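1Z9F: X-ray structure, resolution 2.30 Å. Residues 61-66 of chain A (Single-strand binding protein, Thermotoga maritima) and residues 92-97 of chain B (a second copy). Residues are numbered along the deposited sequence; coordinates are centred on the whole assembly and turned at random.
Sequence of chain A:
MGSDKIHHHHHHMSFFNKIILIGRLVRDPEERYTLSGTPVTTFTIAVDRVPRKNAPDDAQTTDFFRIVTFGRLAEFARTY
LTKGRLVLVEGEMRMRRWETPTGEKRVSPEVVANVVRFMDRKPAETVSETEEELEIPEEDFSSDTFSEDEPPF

Chain A 61-66: TTDFFR
Chain B 92-97: EMRMRR

How do the two stretches lie, and where does chain B begin to matter? Both are extended: A:Thr62 to A:Arg66 and B:Glu92 to B:Arg96 are strands, with phi between -71° and -129° and psi mostly 105° to 155°, falling to 71° at B:Met95. They cross almost at right angles, 96° between their N-to-C directions, with axes 6.0 Å apart at closest approach. The register is marked by A:Asp63 and B:Met95, whose CA atoms are 5.0 Å apart, and 402 Å² is buried in total; B:Arg97 (76 Å²), A:Asp63 and B:Met95 (73 Å² each) are covered most. B:Glu92 (chi1 m, chi2 t, chi3 -3°) makes no contact across the crossing, and A:Arg66, modelled only as far as CD, is out of reach. B:Met93, buried, has its CA-to-CB bond sideways and takes chi1 t, chi2 p, chi3 -109°, its end leading away. Its CG lies 3.6 Å from A:Phe65 CE2, while its carbonyl O meets the edge of that ring, 3.2 Å from CZ.

What does A:Asp63 do for B:Arg94? The CA-to-CB bond of B:Arg94 points away from the chain A stretch, yet its long side chain (chi1 m, chi2 -33°, chi3 t, chi4 -163°) carries the guanidinium to the acid: NH1 forms a salt bridge with A:Asp63 OD2 at 3.5 Å, and CD lies 3.4 Å from the same oxygen. Within chain B, NH2 forms a salt bridge with B:Glu92 OE1 at 2.5 Å, though OE1 is less surely placed. A:Asp63, with chi1 m and chi2 -59°, starts sideways and brings its carboxylate closer to chain B. A buried charge needs such partners, and both its oxygens also have hydrogen bonds elsewhere in the structure.

Why is B:Met95 the centre of the crossing? Its backbone N donates to A:Asp63 OD1 at 2.6 Å with an angle of 163°, a short, nearly straight bond and the one direct hydrogen bond between the stretches. Its CA-to-CB bond points toward chain A, and chi1 m, chi2 m, chi3 106° place CG over one face of the buried A:Phe65 ring, 3.7 Å from the centroid and 25° off the normal, a CH-pi contact; SD lies obliquely, 4.6 Å from that centroid. A:Phe65 (chi1 m, chi2 90°) also begins sideways and brings its ring nearer. Flexible methionine suits a flat aromatic surface here. The same CG is 3.1 Å from A:Phe64 O.

How does the end of the chain B stretch close the contact? The CA-to-CB bond of B:Arg96 points away and the residue contributes almost nothing, but that of B:Arg97 points toward the chain A stretch, with chi1 -32°, chi2 t, chi3 -148° and chi4 86°. Its reach places NH2 2.7 Å from A:Thr62 O, though the angle is too poor for a hydrogen bond, and 3.5 Å from A:Phe64 CE2, at the edge of that ring (chi1 m, chi2 -88°). Two waters complete the junction. One accepts from A:Thr62 N at 2.7 Å and weakly from B:Arg97 NH2 at 3.3 Å; the other accepts from A:Phe64 N at 2.9 Å and weakly from B:Arg97 NE at 3.2 Å, and donates to B:Met95 O at 2.7 Å, linking the two backbones.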

# COMPACT_ATOMS: atom_id res chain seq x y z
N THR A 61 6.58 1.87 -15.87
CA THR A 61 6.06 3.04 -15.17
C THR A 61 6.33 2.89 -13.66
O THR A 61 6.49 1.77 -13.16
CB THR A 61 4.54 3.25 -15.47
OG1 THR A 61 4.07 4.44 -14.82
CG2 THR A 61 3.71 2.04 -15.02
N THR A 62 6.39 4.02 -12.97
CA THR A 62 6.75 4.08 -11.56
C THR A 62 5.52 4.31 -10.71
O THR A 62 4.52 4.86 -11.18
CB THR A 62 7.76 5.22 -11.27
OG1 THR A 62 8.89 5.10 -12.14
CG2 THR A 62 8.27 5.16 -9.85
N ASP A 63 5.61 3.84 -9.47
CA ASP A 63 4.66 4.16 -8.42
C ASP A 63 5.36 5.03 -7.40
O ASP A 63 6.44 4.68 -6.91
CB ASP A 63 4.18 2.89 -7.75
CG ASP A 63 3.22 2.13 -8.60
OD1 ASP A 63 2.18 2.71 -8.95
OD2 ASP A 63 3.51 0.96 -8.91
N PHE A 64 4.73 6.15 -7.07
CA PHE A 64 5.26 7.07 -6.07
C PHE A 64 4.48 6.94 -4.77
O PHE A 64 3.24 6.85 -4.78
CB PHE A 64 5.21 8.51 -6.60
CG PHE A 64 6.19 8.76 -7.71
CD1 PHE A 64 7.49 9.16 -7.42
CD2 PHE A 64 5.83 8.58 -9.03
CE1 PHE A 64 8.40 9.39 -8.44
CE2 PHE A 64 6.74 8.81 -10.06
CZ PHE A 64 8.03 9.21 -9.76
N PHE A 65 5.21 6.93 -3.67
CA PHE A 65 4.62 6.75 -2.35
C PHE A 65 5.10 7.83 -1.38
O PHE A 65 6.30 7.99 -1.17
CB PHE A 65 5.03 5.37 -1.79
CG PHE A 65 4.54 4.21 -2.63
CD1 PHE A 65 5.31 3.71 -3.64
CD2 PHE A 65 3.31 3.63 -2.37
CE1 PHE A 65 4.87 2.67 -4.40
CE2 PHE A 65 2.87 2.58 -3.11
CZ PHE A 65 3.64 2.11 -4.14
N ARG A 66 4.16 8.55 -0.77
CA ARG A 66 4.48 9.42 0.37
C ARG A 66 4.81 8.57 1.61
O ARG A 66 3.94 7.85 2.08
CB ARG A 66 3.30 10.35 0.68
CG ARG A 66 3.56 11.34 1.82
CD ARG A 66 2.56 12.49 1.81
N GLU B 92 0.46 -5.98 -5.03
CA GLU B 92 1.25 -4.78 -5.18
C GLU B 92 0.43 -3.56 -5.00
O GLU B 92 -0.75 -3.54 -5.32
CB GLU B 92 1.95 -4.76 -6.51
CG GLU B 92 3.14 -5.63 -6.54
CD GLU B 92 3.80 -5.63 -7.89
OE1 GLU B 92 3.23 -4.96 -8.79
OE2 GLU B 92 4.85 -6.32 -8.07
N MET B 93 1.03 -2.54 -4.43
CA MET B 93 0.32 -1.29 -4.23
C MET B 93 0.62 -0.45 -5.46
O MET B 93 1.74 0.00 -5.66
CB MET B 93 0.75 -0.62 -2.93
CG MET B 93 -0.11 0.60 -2.51
SD MET B 93 -1.87 0.26 -2.33
CE MET B 93 -2.54 1.07 -3.71
N ARG B 94 -0.39 -0.32 -6.32
CA ARG B 94 -0.31 0.58 -7.48
C ARG B 94 -0.80 1.99 -7.17
O ARG B 94 -1.87 2.19 -6.61
CB ARG B 94 -1.08 0.03 -8.69
CG ARG B 94 -0.51 -1.25 -9.31
CD ARG B 94 1.02 -1.35 -9.24
NE ARG B 94 1.55 -2.38 -10.16
CZ ARG B 94 2.78 -2.92 -10.09
NH1 ARG B 94 3.64 -2.55 -9.14
NH2 ARG B 94 3.14 -3.84 -10.98
N MET B 95 0.01 2.95 -7.59
CA MET B 95 -0.23 4.36 -7.40
C MET B 95 -0.52 4.98 -8.76
O MET B 95 0.30 5.71 -9.31
CB MET B 95 1.01 4.99 -6.77
CG MET B 95 1.26 4.52 -5.36
SD MET B 95 0.10 5.34 -4.24
CE MET B 95 -0.98 3.98 -3.92
N ARG B 96 -1.68 4.65 -9.31
CA ARG B 96 -1.91 4.86 -10.73
C ARG B 96 -2.43 6.27 -10.96
O ARG B 96 -3.43 6.70 -10.39
CB ARG B 96 -2.83 3.78 -11.32
CG ARG B 96 -4.18 4.27 -11.80
CD ARG B 96 -4.86 3.29 -12.75
NE ARG B 96 -6.31 3.36 -12.58
CZ ARG B 96 -7.07 4.40 -12.91
NH1 ARG B 96 -6.55 5.48 -13.51
NH2 ARG B 96 -8.37 4.34 -12.69
N ARG B 97 -1.71 6.99 -11.81
CA ARG B 97 -2.03 8.38 -12.12
C ARG B 97 -2.88 8.40 -13.39
O ARG B 97 -2.62 7.65 -14.33
CB ARG B 97 -0.74 9.19 -12.32
CG ARG B 97 0.45 8.71 -11.47
CD ARG B 97 1.68 9.56 -11.70
NE ARG B 97 2.89 8.76 -11.56
CZ ARG B 97 3.45 8.04 -12.54
NH1 ARG B 97 2.93 8.02 -13.76
NH2 ARG B 97 4.54 7.34 -12.28
O HOH W 1 6.87 6.31 -14.41
O HOH W 2 2.69 7.01 -8.94